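Local coordinates for protein novel immune-type receptor 11 (Ictalurus punctatus, PDB 2QTE) that is a catfish immune-type receptor whose immunoglobulin V-like extracellular domain probably takes part in allogeneic recognition, at residues Asn31-Tyr35 and Lys75-Asn79; Gln44-Arg48 and Lys57-Phe62. The protein carries 1 engineered substitution. All blocks are in the same frame, centred on the assembly; numbering follows the deposited sequence.

Following the chain from the N terminus, strand 32-37 comes first and strand 44-49 pairs with it as the next strand of the same sheet. Interaction 2 then closes a short hairpin by joining 44-48 to 57-62. Only after strand 67-71 does the chain return, at 75-79, to meet 31-35 in interaction 1. Interaction 2 is therefore nested inside the longer loop that interaction 1 closes. Interaction 1 ties the two sheets of the V-type sandwich together; interaction 2 builds one edge of the larger sheet. They touch directly: Trp-34 N lies 2.8 Å from Val-47 O and Trp-34 O 3.0 Å from Phe-46 N, both probable hydrogen bonds.

Interaction 1: Asn31-Tyr35 and Lys75-Asn79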
loop_
_atom_site.group_PDB
_atom_site.type_symbol
_atom_site.label_atom_id
_atom_site.label_comp_id
_atom_site.label_asym_id
_atom_site.label_seq_id
_atom_site.Cartn_x
_atom_site.Cartn_y
_atom_site.Cartn_z
ATOM N N ASN A 31 10.985 11.144 -1.240
ATOM C CA ASN A 31 10.386 9.803 -1.378
ATOM C C ASN A 31 9.016 9.722 -0.732
ATOM O O ASN A 31 8.551 8.635 -0.334
ATOM C CB ASN A 31 11.296 8.693 -0.816
ATOM C CG ASN A 31 12.648 8.639 -1.500
ATOM O OD1 ASN A 31 13.087 9.612 -2.084
ATOM N ND2 ASN A 31 13.324 7.501 -1.408
ATOM N N LEU A 32 8.358 10.874 -0.657
ATOM C CA LEU A 32 7.053 10.955 -0.049
ATOM C C LEU A 32 5.951 11.097 -1.112
ATOM O O LEU A 32 6.130 11.812 -2.116
ATOM C CB LEU A 32 7.037 12.100 0.929
ATOM C CG LEU A 32 5.755 12.419 1.640
ATOM C CD1 LEU A 32 5.419 11.386 2.709
ATOM C CD2 LEU A 32 5.909 13.794 2.239
ATOM N N ALA A 33 4.848 10.369 -0.907
ATOM C CA ALA A 33 3.842 10.228 -1.936
ATOM C C ALA A 33 2.555 9.722 -1.345
ATOM O O ALA A 33 2.554 9.096 -0.281
ATOM C CB ALA A 33 4.338 9.224 -3.016
ATOM N N TRP A 34 1.450 9.931 -2.061
ATOM C CA TRP A 34 0.188 9.394 -1.660
ATOM C C TRP A 34 -0.073 8.239 -2.598
ATOM O O TRP A 34 0.234 8.321 -3.787
ATOM C CB TRP A 34 -0.930 10.435 -1.872
ATOM C CG TRP A 34 -1.165 11.394 -0.744
ATOM C CD1 TRP A 34 -0.697 12.659 -0.634
ATOM C CD2 TRP A 34 -1.972 11.154 0.428
ATOM N NE1 TRP A 34 -1.142 13.230 0.554
ATOM C CE2 TRP A 34 -1.918 12.318 1.217
ATOM C CE3 TRP A 34 -2.714 10.067 0.884
ATOM C CZ2 TRP A 34 -2.610 12.436 2.406
ATOM C CZ3 TRP A 34 -3.386 10.168 2.085
ATOM C CH2 TRP A 34 -3.308 11.336 2.846
ATOM N N TYR A 35 -0.586 7.137 -2.068
ATOM C CA TYR A 35 -0.921 6.002 -2.920
ATOM C C TYR A 35 -2.408 5.906 -2.840
ATOM O O TYR A 35 -2.960 6.248 -1.833
ATOM C CB TYR A 35 -0.284 4.716 -2.382
ATOM C CG TYR A 35 1.177 4.722 -2.642
ATOM C CD1 TYR A 35 2.020 5.616 -1.961
ATOM C CD2 TYR A 35 1.724 3.899 -3.597
ATOM C CE1 TYR A 35 3.368 5.654 -2.230
ATOM C CE2 TYR A 35 3.073 3.945 -3.889
ATOM C CZ TYR A 35 3.871 4.828 -3.190
ATOM O OH TYR A 35 5.186 4.860 -3.478
ATOM N N LYS A 75 2.630 20.305 5.904
ATOM C CA LYS A 75 1.480 19.633 5.294
ATOM C C LYS A 75 1.803 18.947 3.998
ATOM O O LYS A 75 2.580 19.448 3.192
ATOM C CB LYS A 75 0.366 20.650 5.012
ATOM C CG LYS A 75 -0.255 21.266 6.241
ATOM C CD LYS A 75 -1.346 22.246 5.869
ATOM C CE LYS A 75 -1.891 22.914 7.102
ATOM N NZ LYS A 75 -3.287 23.397 6.899
ATOM N N PHE A 76 1.182 17.804 3.768
ATOM C CA PHE A 76 1.249 17.206 2.469
ATOM C C PHE A 76 -0.165 16.701 2.220
ATOM O O PHE A 76 -0.409 15.484 2.128
ATOM C CB PHE A 76 2.300 16.107 2.507
ATOM C CG PHE A 76 2.604 15.488 1.177
ATOM C CD1 PHE A 76 3.176 16.237 0.151
ATOM C CD2 PHE A 76 2.355 14.137 0.951
ATOM C CE1 PHE A 76 3.457 15.677 -1.073
ATOM C CE2 PHE A 76 2.640 13.577 -0.290
ATOM C CZ PHE A 76 3.192 14.333 -1.299
ATOM N N ASP A 77 -1.111 17.632 2.178
ATOM C CA ASP A 77 -2.543 17.240 2.191
ATOM C C ASP A 77 -3.136 17.203 0.794
ATOM O O ASP A 77 -2.881 18.078 -0.002
ATOM C CB ASP A 77 -3.363 18.178 3.047
ATOM C CG ASP A 77 -2.790 18.364 4.453
ATOM O OD1 ASP A 77 -1.986 17.512 4.914
ATOM O OD2 ASP A 77 -3.194 19.339 5.107
ATOM N N LEU A 78 -3.992 16.214 0.545
ATOM C CA LEU A 78 -4.586 16.013 -0.755
ATOM C C LEU A 78 -6.019 16.621 -0.745
ATOM O O LEU A 78 -6.782 16.320 0.144
ATOM C CB LEU A 78 -4.598 14.497 -0.994
ATOM C CG LEU A 78 -5.090 13.884 -2.304
ATOM C CD1 LEU A 78 -4.309 14.403 -3.490
ATOM C CD2 LEU A 78 -4.966 12.360 -2.168
ATOM N N ASN A 79 -6.374 17.484 -1.699
ATOM C CA ASN A 79 -7.727 18.043 -1.768
ATOM C C ASN A 79 -8.457 17.535 -3.018
ATOM O O ASN A 79 -7.825 17.223 -4.021
ATOM C CB ASN A 79 -7.681 19.540 -1.887
ATOM C CG ASN A 79 -6.662 20.168 -0.972
ATOM O OD1 ASN A 79 -6.774 20.008 0.235
ATOM N ND2 ASN A 79 -5.681 20.881 -1.525
#
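The two strands belong to different sheets and pack face to face. Strands 32-35 and 76-79 run roughly parallel, with axes 8.8 Å apart at closest approach and a signed crossing angle of -31°. The nearest CA pairs, Ala-33 with Phe-76 at 8.6 Å and Trp-34 with Leu-78 at 8.2 Å, are too far apart for backbone pairing, so side chains fill the gap. Leu-32 and Trp-34 point across from one strand, Phe-76 and Leu-78 from the other, and the four interdigitate. The Phe-76 ring sits between Leu-32 and Trp-34: Leu-32 CD2 makes a CH-pi contact 4.0 Å from the Phe-76 ring centroid, while Trp-34 CD1 approaches Phe-76 CE2 to 3.5 Å. The Phe-76 ring and the five-membered ring of Trp-34 are almost parallel (12°) but slid apart, with centroids 5.1 Å from each other. Leu-78 CB lies over a face of the indole, 4.2 Å from the centroid of that five-membered ring. One polar link crosses the interface: Trp-34 NE1 donates to Phe-76 O at 2.8 Å and 156°, which satisfies the indole NH inside the core. The psi of 63° at Phe-76 departs from extended strand values, consistent with a carbonyl turned to the indole. Trp-34 also touches Cys-21, whose disulfide to Cys-93 bridges the sheets, as the core tryptophan of immunoglobulin domains does. Around this centre, Tyr-91 of strand 89-97, Met-69 of strand 67-71 and Val-47 of strand 44-49 pack against Trp-34.

Interaction 2: Gln44-Arg48 and Lys57-Phe62; sequences QYFVR and KFAEGF
Strand 44-48 pairs antiparallel with 57-58. Val-47 and Phe-58 form a non-hydrogen-bonded pair (CA-CA 4.0 Å); Arg-48 and Lys-57 are hydrogen-bonded, with Arg-48 N to Lys-57 O and Lys-57 N to Arg-48 O both 2.9 Å. Ala-59 N to Phe-46 O, 2.9 Å, extends the ladder before a type II turn, Ala-59 to Phe-62, bends the chain back; Gly-61 there has phi 74°. Phe-46 (phi/psi -112/-52°) and Val-47 form a classic beta bulge opposite Trp-34. Val-47 CG2 lies over the Phe-58 face, 3.8 Å from the ring centroid. Two T-shaped pairs follow: Phe-58 (chi1 m) turns its edge toward the face of Phe-46 (chi1 t; 73°, centroids 5.5 Å), and Phe-46 its edge toward the face of Phe-62 (chi1 t; 71°, 4.9 Å), so the three rings close into a triangle. On the Arg-48 and Lys-57 face, Tyr-45 CE2 rests 3.9 Å from Ala-59 CB. Lys-57 NZ forms a salt bridge with Glu-60 OE2 at 3.3 Å, whose hydrogen-bond geometry is weak. This is the C'-C'' hairpin that distinguishes V-set immunoglobulin domains, its aromatic cluster extended by Phe-67 of strand 67-71.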
loop_
_atom_site.group_PDB
_atom_site.type_symbol
_atom_site.label_atom_id
_atom_site.label_comp_id
_atom_site.label_asym_id
_atom_site.label_seq_id
_atom_site.Cartn_x
_atom_site.Cartn_y
_atom_site.Cartn_z
ATOM N N GLN A 44 -1.785 1.992 -5.982
ATOM C CA GLN A 44 -0.870 2.589 -6.943
ATOM C C GLN A 44 -0.422 3.973 -6.501
ATOM O O GLN A 44 -1.222 4.728 -6.052
ATOM C CB GLN A 44 -1.633 2.818 -8.229
ATOM C CG GLN A 44 -1.289 1.919 -9.352
ATOM C CD GLN A 44 -2.222 2.217 -10.460
ATOM O OE1 GLN A 44 -3.393 1.848 -10.388
ATOM N NE2 GLN A 44 -1.760 2.999 -11.446
ATOM N N TYR A 45 0.832 4.314 -6.739
ATOM C CA TYR A 45 1.322 5.682 -6.642
ATOM C C TYR A 45 0.409 6.655 -7.390
ATOM O O TYR A 45 0.102 6.463 -8.571
ATOM C CB TYR A 45 2.762 5.752 -7.209
ATOM C CG TYR A 45 3.170 7.085 -7.819
ATOM C CD1 TYR A 45 3.390 8.201 -7.027
ATOM C CD2 TYR A 45 3.373 7.213 -9.188
ATOM C CE1 TYR A 45 3.767 9.414 -7.611
ATOM C CE2 TYR A 45 3.748 8.402 -9.758
ATOM C CZ TYR A 45 3.937 9.498 -8.965
ATOM O OH TYR A 45 4.314 10.698 -9.556
ATOM N N PHE A 46 -0.012 7.694 -6.669
ATOM C CA PHE A 46 -1.024 8.632 -7.124
ATOM C C PHE A 46 -0.440 9.985 -7.376
ATOM O O PHE A 46 -0.658 10.581 -8.435
ATOM C CB PHE A 46 -2.167 8.709 -6.081
ATOM C CG PHE A 46 -3.310 9.561 -6.495
ATOM C CD1 PHE A 46 -3.880 9.405 -7.741
ATOM C CD2 PHE A 46 -3.841 10.516 -5.632
ATOM C CE1 PHE A 46 -4.953 10.216 -8.140
ATOM C CE2 PHE A 46 -4.911 11.323 -6.016
ATOM C CZ PHE A 46 -5.475 11.151 -7.255
ATOM N N VAL A 47 0.280 10.503 -6.379
ATOM C CA VAL A 47 0.871 11.844 -6.450
ATOM C C VAL A 47 2.058 11.894 -5.501
ATOM O O VAL A 47 1.959 11.403 -4.414
ATOM C CB VAL A 47 -0.172 12.989 -6.149
ATOM C CG1 VAL A 47 -0.875 12.797 -4.823
ATOM C CG2 VAL A 47 0.466 14.345 -6.185
ATOM N N ARG A 48 3.186 12.446 -5.941
ATOM C CA ARG A 48 4.386 12.490 -5.127
ATOM C C ARG A 48 4.805 13.911 -4.783
ATOM O O ARG A 48 4.451 14.869 -5.464
ATOM C CB ARG A 48 5.564 11.721 -5.761
ATOM C CG ARG A 48 6.024 12.249 -7.084
ATOM C CD ARG A 48 6.914 11.205 -7.795
ATOM N NE ARG A 48 7.175 11.562 -9.193
ATOM C CZ ARG A 48 8.233 12.237 -9.622
ATOM N NH1 ARG A 48 8.358 12.505 -10.917
ATOM N NH2 ARG A 48 9.164 12.639 -8.764
ATOM N N LYS A 57 3.543 16.404 -7.713
ATOM C CA LYS A 57 3.352 15.987 -9.095
ATOM C C LYS A 57 2.538 14.723 -9.142
ATOM O O LYS A 57 2.931 13.701 -8.560
ATOM C CB LYS A 57 4.732 15.765 -9.774
ATOM C CG LYS A 57 4.704 15.523 -11.261
ATOM C CD LYS A 57 5.952 14.784 -11.746
ATOM C CE LYS A 57 5.735 14.357 -13.206
ATOM N NZ LYS A 57 4.712 13.259 -13.350
ATOM N N PHE A 58 1.422 14.770 -9.853
ATOM C CA PHE A 58 0.569 13.597 -10.055
ATOM C C PHE A 58 1.157 12.567 -10.975
ATOM O O PHE A 58 2.048 12.863 -11.753
ATOM C CB PHE A 58 -0.858 13.986 -10.542
ATOM C CG PHE A 58 -1.675 14.638 -9.475
ATOM C CD1 PHE A 58 -2.345 13.876 -8.559
ATOM C CD2 PHE A 58 -1.698 16.017 -9.356
ATOM C CE1 PHE A 58 -3.065 14.486 -7.519
ATOM C CE2 PHE A 58 -2.431 16.639 -8.349
ATOM C CZ PHE A 58 -3.094 15.862 -7.419
ATOM N N ALA A 59 0.635 11.352 -10.902
ATOM C CA ALA A 59 1.131 10.283 -11.754
ATOM C C ALA A 59 0.959 10.777 -13.159
ATOM O O ALA A 59 -0.007 11.479 -13.465
ATOM C CB ALA A 59 0.343 9.012 -11.553
ATOM N N GLU A 60 1.920 10.421 -14.004
ATOM C CA GLU A 60 1.893 10.745 -15.413
ATOM C C GLU A 60 0.549 10.242 -15.940
ATOM O O GLU A 60 0.127 9.130 -15.590
ATOM C CB GLU A 60 3.049 10.002 -16.098
ATOM C CG GLU A 60 3.351 10.485 -17.493
ATOM C CD GLU A 60 4.353 11.645 -17.526
ATOM O OE1 GLU A 60 4.659 12.085 -18.665
ATOM O OE2 GLU A 60 4.832 12.102 -16.440
ATOM N N GLY A 61 -0.142 11.055 -16.742
ATOM C CA GLY A 61 -1.375 10.580 -17.374
ATOM C C GLY A 61 -2.561 10.472 -16.431
ATOM O O GLY A 61 -3.613 9.908 -16.787
ATOM N N PHE A 62 -2.408 10.984 -15.211
ATOM C CA PHE A 62 -3.594 11.322 -14.430
ATOM C C PHE A 62 -4.249 12.588 -14.995
ATOM O O PHE A 62 -3.653 13.667 -14.977
ATOM C CB PHE A 62 -3.302 11.506 -12.937
ATOM C CG PHE A 62 -4.549 11.544 -12.126
ATOM C CD1 PHE A 62 -5.473 10.496 -12.232
ATOM C CD2 PHE A 62 -4.846 12.643 -11.300
ATOM C CE1 PHE A 62 -6.697 10.518 -11.531
ATOM C CE2 PHE A 62 -6.045 12.678 -10.555
ATOM C CZ PHE A 62 -6.978 11.614 -10.667
HETATM O O HOH W 1 5.493 10.859 -11.657
#